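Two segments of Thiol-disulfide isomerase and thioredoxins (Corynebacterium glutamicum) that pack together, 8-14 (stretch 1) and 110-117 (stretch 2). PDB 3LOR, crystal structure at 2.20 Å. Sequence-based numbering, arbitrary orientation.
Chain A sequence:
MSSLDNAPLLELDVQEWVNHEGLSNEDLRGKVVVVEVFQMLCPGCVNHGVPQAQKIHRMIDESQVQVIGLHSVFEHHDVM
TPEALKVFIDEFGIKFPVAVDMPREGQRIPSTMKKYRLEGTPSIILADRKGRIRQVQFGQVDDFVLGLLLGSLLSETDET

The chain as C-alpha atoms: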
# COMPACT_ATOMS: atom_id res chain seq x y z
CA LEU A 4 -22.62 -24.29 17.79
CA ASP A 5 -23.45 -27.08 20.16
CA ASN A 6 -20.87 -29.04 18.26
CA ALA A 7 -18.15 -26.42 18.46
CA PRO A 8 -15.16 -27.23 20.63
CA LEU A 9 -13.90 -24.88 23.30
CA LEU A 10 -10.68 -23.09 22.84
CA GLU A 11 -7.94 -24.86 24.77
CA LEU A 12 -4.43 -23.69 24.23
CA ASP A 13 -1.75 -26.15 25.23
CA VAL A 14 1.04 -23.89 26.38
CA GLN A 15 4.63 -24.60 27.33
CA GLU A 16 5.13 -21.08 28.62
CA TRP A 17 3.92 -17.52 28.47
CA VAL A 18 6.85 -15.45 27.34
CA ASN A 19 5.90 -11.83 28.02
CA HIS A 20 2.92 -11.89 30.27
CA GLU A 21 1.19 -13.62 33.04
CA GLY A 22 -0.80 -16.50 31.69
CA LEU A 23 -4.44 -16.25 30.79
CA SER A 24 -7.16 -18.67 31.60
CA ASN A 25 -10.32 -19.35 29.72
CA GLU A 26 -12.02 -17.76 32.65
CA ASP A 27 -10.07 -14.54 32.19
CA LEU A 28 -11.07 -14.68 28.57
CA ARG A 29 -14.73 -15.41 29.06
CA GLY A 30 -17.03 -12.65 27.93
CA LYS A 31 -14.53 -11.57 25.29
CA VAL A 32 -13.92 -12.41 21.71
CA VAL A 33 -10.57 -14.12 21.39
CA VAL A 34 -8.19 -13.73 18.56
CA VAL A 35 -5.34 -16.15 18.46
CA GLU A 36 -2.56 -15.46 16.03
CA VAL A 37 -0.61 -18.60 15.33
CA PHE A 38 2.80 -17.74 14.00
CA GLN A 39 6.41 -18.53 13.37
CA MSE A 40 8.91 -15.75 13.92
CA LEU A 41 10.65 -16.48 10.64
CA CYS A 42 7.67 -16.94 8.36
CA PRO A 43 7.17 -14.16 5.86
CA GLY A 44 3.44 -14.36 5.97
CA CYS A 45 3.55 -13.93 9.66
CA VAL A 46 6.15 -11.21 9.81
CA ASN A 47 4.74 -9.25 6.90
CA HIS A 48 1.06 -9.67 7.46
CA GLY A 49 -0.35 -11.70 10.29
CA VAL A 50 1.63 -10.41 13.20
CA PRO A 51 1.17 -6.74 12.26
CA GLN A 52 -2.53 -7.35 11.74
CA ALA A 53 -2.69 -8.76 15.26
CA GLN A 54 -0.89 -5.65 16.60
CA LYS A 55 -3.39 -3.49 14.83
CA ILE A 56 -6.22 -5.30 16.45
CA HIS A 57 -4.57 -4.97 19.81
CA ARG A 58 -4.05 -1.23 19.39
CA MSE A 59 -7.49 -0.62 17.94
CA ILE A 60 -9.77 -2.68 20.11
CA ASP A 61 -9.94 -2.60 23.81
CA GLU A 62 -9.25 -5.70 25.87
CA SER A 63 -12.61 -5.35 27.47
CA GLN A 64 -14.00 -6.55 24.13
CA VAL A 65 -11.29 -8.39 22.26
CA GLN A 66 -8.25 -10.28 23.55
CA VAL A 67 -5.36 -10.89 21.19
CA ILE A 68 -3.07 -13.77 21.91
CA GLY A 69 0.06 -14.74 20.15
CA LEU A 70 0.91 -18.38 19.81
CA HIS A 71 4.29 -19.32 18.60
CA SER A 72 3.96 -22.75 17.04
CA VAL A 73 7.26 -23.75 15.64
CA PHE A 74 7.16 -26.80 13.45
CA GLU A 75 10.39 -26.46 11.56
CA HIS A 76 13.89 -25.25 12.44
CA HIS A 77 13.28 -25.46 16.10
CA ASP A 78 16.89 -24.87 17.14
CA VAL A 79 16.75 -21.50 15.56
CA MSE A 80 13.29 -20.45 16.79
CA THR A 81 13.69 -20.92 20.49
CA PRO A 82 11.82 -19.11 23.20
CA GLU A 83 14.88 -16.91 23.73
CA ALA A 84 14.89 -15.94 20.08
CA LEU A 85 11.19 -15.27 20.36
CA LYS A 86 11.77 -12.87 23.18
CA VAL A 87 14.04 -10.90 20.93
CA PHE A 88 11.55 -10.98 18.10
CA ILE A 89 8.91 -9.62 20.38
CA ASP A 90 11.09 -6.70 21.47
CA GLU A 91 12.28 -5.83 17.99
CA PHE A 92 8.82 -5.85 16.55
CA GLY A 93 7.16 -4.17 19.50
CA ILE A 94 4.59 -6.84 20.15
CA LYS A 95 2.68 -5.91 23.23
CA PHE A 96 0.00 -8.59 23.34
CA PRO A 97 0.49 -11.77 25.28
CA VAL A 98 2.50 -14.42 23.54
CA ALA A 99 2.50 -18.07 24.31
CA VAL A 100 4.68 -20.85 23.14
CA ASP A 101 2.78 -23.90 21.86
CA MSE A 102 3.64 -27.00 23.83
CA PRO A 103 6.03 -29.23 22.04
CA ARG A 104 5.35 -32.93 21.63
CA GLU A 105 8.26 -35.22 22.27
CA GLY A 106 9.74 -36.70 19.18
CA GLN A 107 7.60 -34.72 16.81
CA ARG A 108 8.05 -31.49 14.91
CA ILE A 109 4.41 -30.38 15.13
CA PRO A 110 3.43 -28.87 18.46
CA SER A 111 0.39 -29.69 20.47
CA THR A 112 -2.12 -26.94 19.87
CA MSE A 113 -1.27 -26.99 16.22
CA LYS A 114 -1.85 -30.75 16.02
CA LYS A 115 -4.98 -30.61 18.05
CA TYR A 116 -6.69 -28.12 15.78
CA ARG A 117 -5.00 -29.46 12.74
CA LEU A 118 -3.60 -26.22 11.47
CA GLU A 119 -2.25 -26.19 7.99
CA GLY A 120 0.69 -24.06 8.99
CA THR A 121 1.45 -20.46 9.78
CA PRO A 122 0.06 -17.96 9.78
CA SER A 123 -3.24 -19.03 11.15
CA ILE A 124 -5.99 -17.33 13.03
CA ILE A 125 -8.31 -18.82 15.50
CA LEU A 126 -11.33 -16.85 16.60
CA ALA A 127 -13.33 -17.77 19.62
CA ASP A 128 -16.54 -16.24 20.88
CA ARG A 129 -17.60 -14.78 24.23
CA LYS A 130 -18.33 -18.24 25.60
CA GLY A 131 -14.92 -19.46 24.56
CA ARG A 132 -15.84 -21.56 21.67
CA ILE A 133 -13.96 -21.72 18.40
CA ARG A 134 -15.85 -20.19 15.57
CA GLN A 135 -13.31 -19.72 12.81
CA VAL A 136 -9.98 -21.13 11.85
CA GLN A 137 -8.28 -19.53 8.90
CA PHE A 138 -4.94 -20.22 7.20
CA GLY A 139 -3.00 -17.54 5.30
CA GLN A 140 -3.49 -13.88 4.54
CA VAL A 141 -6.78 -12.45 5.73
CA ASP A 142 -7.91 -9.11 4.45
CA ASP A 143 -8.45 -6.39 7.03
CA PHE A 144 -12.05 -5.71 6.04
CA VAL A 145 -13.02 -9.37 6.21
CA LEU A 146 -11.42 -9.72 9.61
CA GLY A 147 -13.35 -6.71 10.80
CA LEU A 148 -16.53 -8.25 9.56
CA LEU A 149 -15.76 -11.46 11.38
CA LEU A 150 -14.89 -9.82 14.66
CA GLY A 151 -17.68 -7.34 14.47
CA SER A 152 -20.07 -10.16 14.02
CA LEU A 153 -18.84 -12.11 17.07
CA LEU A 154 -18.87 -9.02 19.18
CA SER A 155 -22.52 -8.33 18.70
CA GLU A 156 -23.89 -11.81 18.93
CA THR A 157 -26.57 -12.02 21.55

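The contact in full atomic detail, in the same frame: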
# COMPACT_ATOMS: atom_id res chain seq x y z
N PRO A 8 -16.09 -27.01 19.54
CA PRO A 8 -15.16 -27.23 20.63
C PRO A 8 -14.74 -25.95 21.28
O PRO A 8 -14.68 -24.97 20.61
CB PRO A 8 -13.97 -27.79 19.91
CG PRO A 8 -13.98 -27.10 18.66
CD PRO A 8 -15.39 -26.97 18.26
N LEU A 9 -14.45 -26.00 22.56
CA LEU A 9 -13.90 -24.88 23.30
C LEU A 9 -12.47 -24.62 22.95
O LEU A 9 -11.75 -25.50 22.65
CB LEU A 9 -14.01 -25.12 24.78
CG LEU A 9 -15.37 -25.30 25.40
CD1 LEU A 9 -15.24 -25.98 26.68
CD2 LEU A 9 -16.02 -24.02 25.62
N LEU A 10 -12.06 -23.38 23.04
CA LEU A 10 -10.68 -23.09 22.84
C LEU A 10 -9.87 -23.55 24.05
O LEU A 10 -10.14 -23.18 25.15
CB LEU A 10 -10.54 -21.61 22.64
CG LEU A 10 -9.17 -21.02 22.56
CD1 LEU A 10 -8.55 -21.41 21.31
CD2 LEU A 10 -9.23 -19.57 22.65
N GLU A 11 -8.88 -24.39 23.78
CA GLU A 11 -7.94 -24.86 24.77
C GLU A 11 -6.52 -24.83 24.26
O GLU A 11 -6.06 -25.73 23.60
CB GLU A 11 -8.27 -26.27 25.21
CG GLU A 11 -9.70 -26.59 25.42
CD GLU A 11 -10.17 -26.27 26.80
OE1 GLU A 11 -11.25 -26.67 27.18
OE2 GLU A 11 -9.43 -25.60 27.49
N LEU A 12 -5.81 -23.78 24.60
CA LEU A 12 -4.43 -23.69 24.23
C LEU A 12 -3.63 -24.66 25.05
O LEU A 12 -3.86 -24.76 26.21
CB LEU A 12 -3.96 -22.28 24.48
CG LEU A 12 -4.64 -21.20 23.67
CD1 LEU A 12 -4.04 -19.90 23.87
CD2 LEU A 12 -4.62 -21.56 22.26
N ASP A 13 -2.70 -25.39 24.46
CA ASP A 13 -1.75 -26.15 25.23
C ASP A 13 -0.46 -25.37 25.21
O ASP A 13 0.15 -25.26 24.20
CB ASP A 13 -1.50 -27.55 24.67
CG ASP A 13 -2.74 -28.41 24.55
OD1 ASP A 13 -3.61 -28.43 25.39
OD2 ASP A 13 -2.81 -29.11 23.57
N VAL A 14 -0.07 -24.82 26.33
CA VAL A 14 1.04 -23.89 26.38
C VAL A 14 2.25 -24.34 27.17
O VAL A 14 2.14 -24.63 28.32
CB VAL A 14 0.55 -22.62 27.01
CG1 VAL A 14 1.61 -21.64 27.19
CG2 VAL A 14 -0.60 -22.10 26.28
N PRO A 110 3.87 -29.12 17.10
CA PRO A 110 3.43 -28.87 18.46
C PRO A 110 1.94 -29.10 18.70
O PRO A 110 1.16 -29.27 17.81
CB PRO A 110 3.81 -27.42 18.69
CG PRO A 110 3.90 -26.86 17.43
CD PRO A 110 4.23 -27.88 16.43
N SER A 111 1.62 -29.16 19.96
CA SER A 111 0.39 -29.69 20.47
C SER A 111 -0.90 -29.01 20.09
O SER A 111 -1.76 -29.64 19.61
CB SER A 111 0.48 -29.72 21.96
OG SER A 111 -0.43 -30.61 22.47
N THR A 112 -0.97 -27.71 20.26
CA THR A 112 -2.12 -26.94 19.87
C THR A 112 -2.31 -27.02 18.38
O THR A 112 -3.38 -27.20 17.90
CB THR A 112 -2.07 -25.49 20.38
OG1 THR A 112 -1.81 -25.47 21.76
CG2 THR A 112 -3.33 -24.79 20.14
N MSE A 113 -1.23 -26.92 17.65
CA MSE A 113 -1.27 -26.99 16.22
C MSE A 113 -1.79 -28.33 15.70
O MSE A 113 -2.56 -28.36 14.78
CB MSE A 113 0.11 -26.68 15.65
CG MSE A 113 0.31 -26.86 14.15
SE MSE A 113 1.85 -26.01 13.40
CE MSE A 113 1.86 -26.87 11.86
N LYS A 114 -1.36 -29.42 16.30
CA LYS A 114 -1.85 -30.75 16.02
C LYS A 114 -3.31 -30.91 16.35
O LYS A 114 -4.08 -31.38 15.59
CB LYS A 114 -1.10 -31.74 16.87
CG LYS A 114 -0.72 -33.03 16.23
CD LYS A 114 -1.79 -33.65 15.42
CE LYS A 114 -1.58 -35.12 15.29
NZ LYS A 114 -1.67 -35.51 13.91
N LYS A 115 -3.67 -30.45 17.52
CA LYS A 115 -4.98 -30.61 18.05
C LYS A 115 -6.02 -29.97 17.14
O LYS A 115 -7.05 -30.52 16.90
CB LYS A 115 -4.99 -29.94 19.41
CG LYS A 115 -6.19 -30.10 20.22
CD LYS A 115 -6.31 -28.98 21.26
CE LYS A 115 -5.75 -29.37 22.55
NZ LYS A 115 -6.20 -28.57 23.66
N TYR A 116 -5.73 -28.79 16.61
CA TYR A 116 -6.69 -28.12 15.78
C TYR A 116 -6.41 -28.33 14.33
O TYR A 116 -7.04 -27.76 13.47
CB TYR A 116 -6.80 -26.66 16.15
CG TYR A 116 -7.28 -26.45 17.55
CD1 TYR A 116 -8.41 -27.07 18.01
CD2 TYR A 116 -6.59 -25.67 18.41
CE1 TYR A 116 -8.82 -26.88 19.25
CE2 TYR A 116 -6.99 -25.48 19.64
CZ TYR A 116 -8.09 -26.08 20.07
OH TYR A 116 -8.48 -25.89 21.31
N ARG A 117 -5.42 -29.15 14.08
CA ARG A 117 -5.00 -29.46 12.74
C ARG A 117 -4.76 -28.28 11.81
O ARG A 117 -5.23 -28.26 10.73
CB ARG A 117 -5.78 -30.63 12.13
CG ARG A 117 -7.14 -30.36 11.67
CD ARG A 117 -7.91 -31.66 11.44
NE ARG A 117 -8.21 -32.35 12.68
CZ ARG A 117 -8.50 -33.64 12.78
NH1 ARG A 117 -8.74 -34.16 13.96
NH2 ARG A 117 -8.54 -34.42 11.72

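An extended segment without regular secondary structure can leave backbone polar groups unpaired, and side chains from a neighbouring helix and the residue that follows it can satisfy them. The contact between residues 8-14 and 110-117 illustrates the principle. Its charged element is the salt bridge between Asp13 OD1 and Lys115 NZ, 3.1 Å apart, in which the ammonium group also donates a hydrogen bond. The same nitrogen reaches the backbone, with Lys115 NZ donating to Glu11 O at 2.8 Å, so one lysine ties together a carboxylate and a carbonyl two residues apart. The other carboxylate oxygen is engaged as well: Ser111 OG donates to Asp13 OD2 at 3.0 Å. Ser111 and Lys115 lie one helical turn apart, as the bond from Lys115 N to Ser111 O (2.9 Å) confirms, and Asp13, its CA-to-CB bond pointing toward the helix, binds both.

Two hydroxyls then receive amide protons from the extended segment. Asp13 N donates to Thr112 OG1 at 2.8 Å, and Glu11 N donates to Tyr116 OH at 2.9 Å; N-H...O angles of 156° and 161° make both bonds nearly straight. The alternation follows from the extended chain, which presents the amides of Glu11 and Asp13 to the same neighbour, while Thr112 and Tyr116 are again one turn apart.

Around these polar contacts the packing is modest, and the two stretches together bury 355 Å². Tyr116 OH lies 3.9 Å from Leu10 C, so the phenol end rests against the backbone it binds. Leu10 and Leu12 direct their CA-to-CB bonds away from the helix, yet their side-chain ends come nearer; Leu12 CD2 approaches Thr112 CG2 at 4.1 Å, an apolar touch beside the hydrogen bonds. Beyond Tyr116, Arg117 adopts positive phi in a Schellman motif and makes no contact with the extended segment.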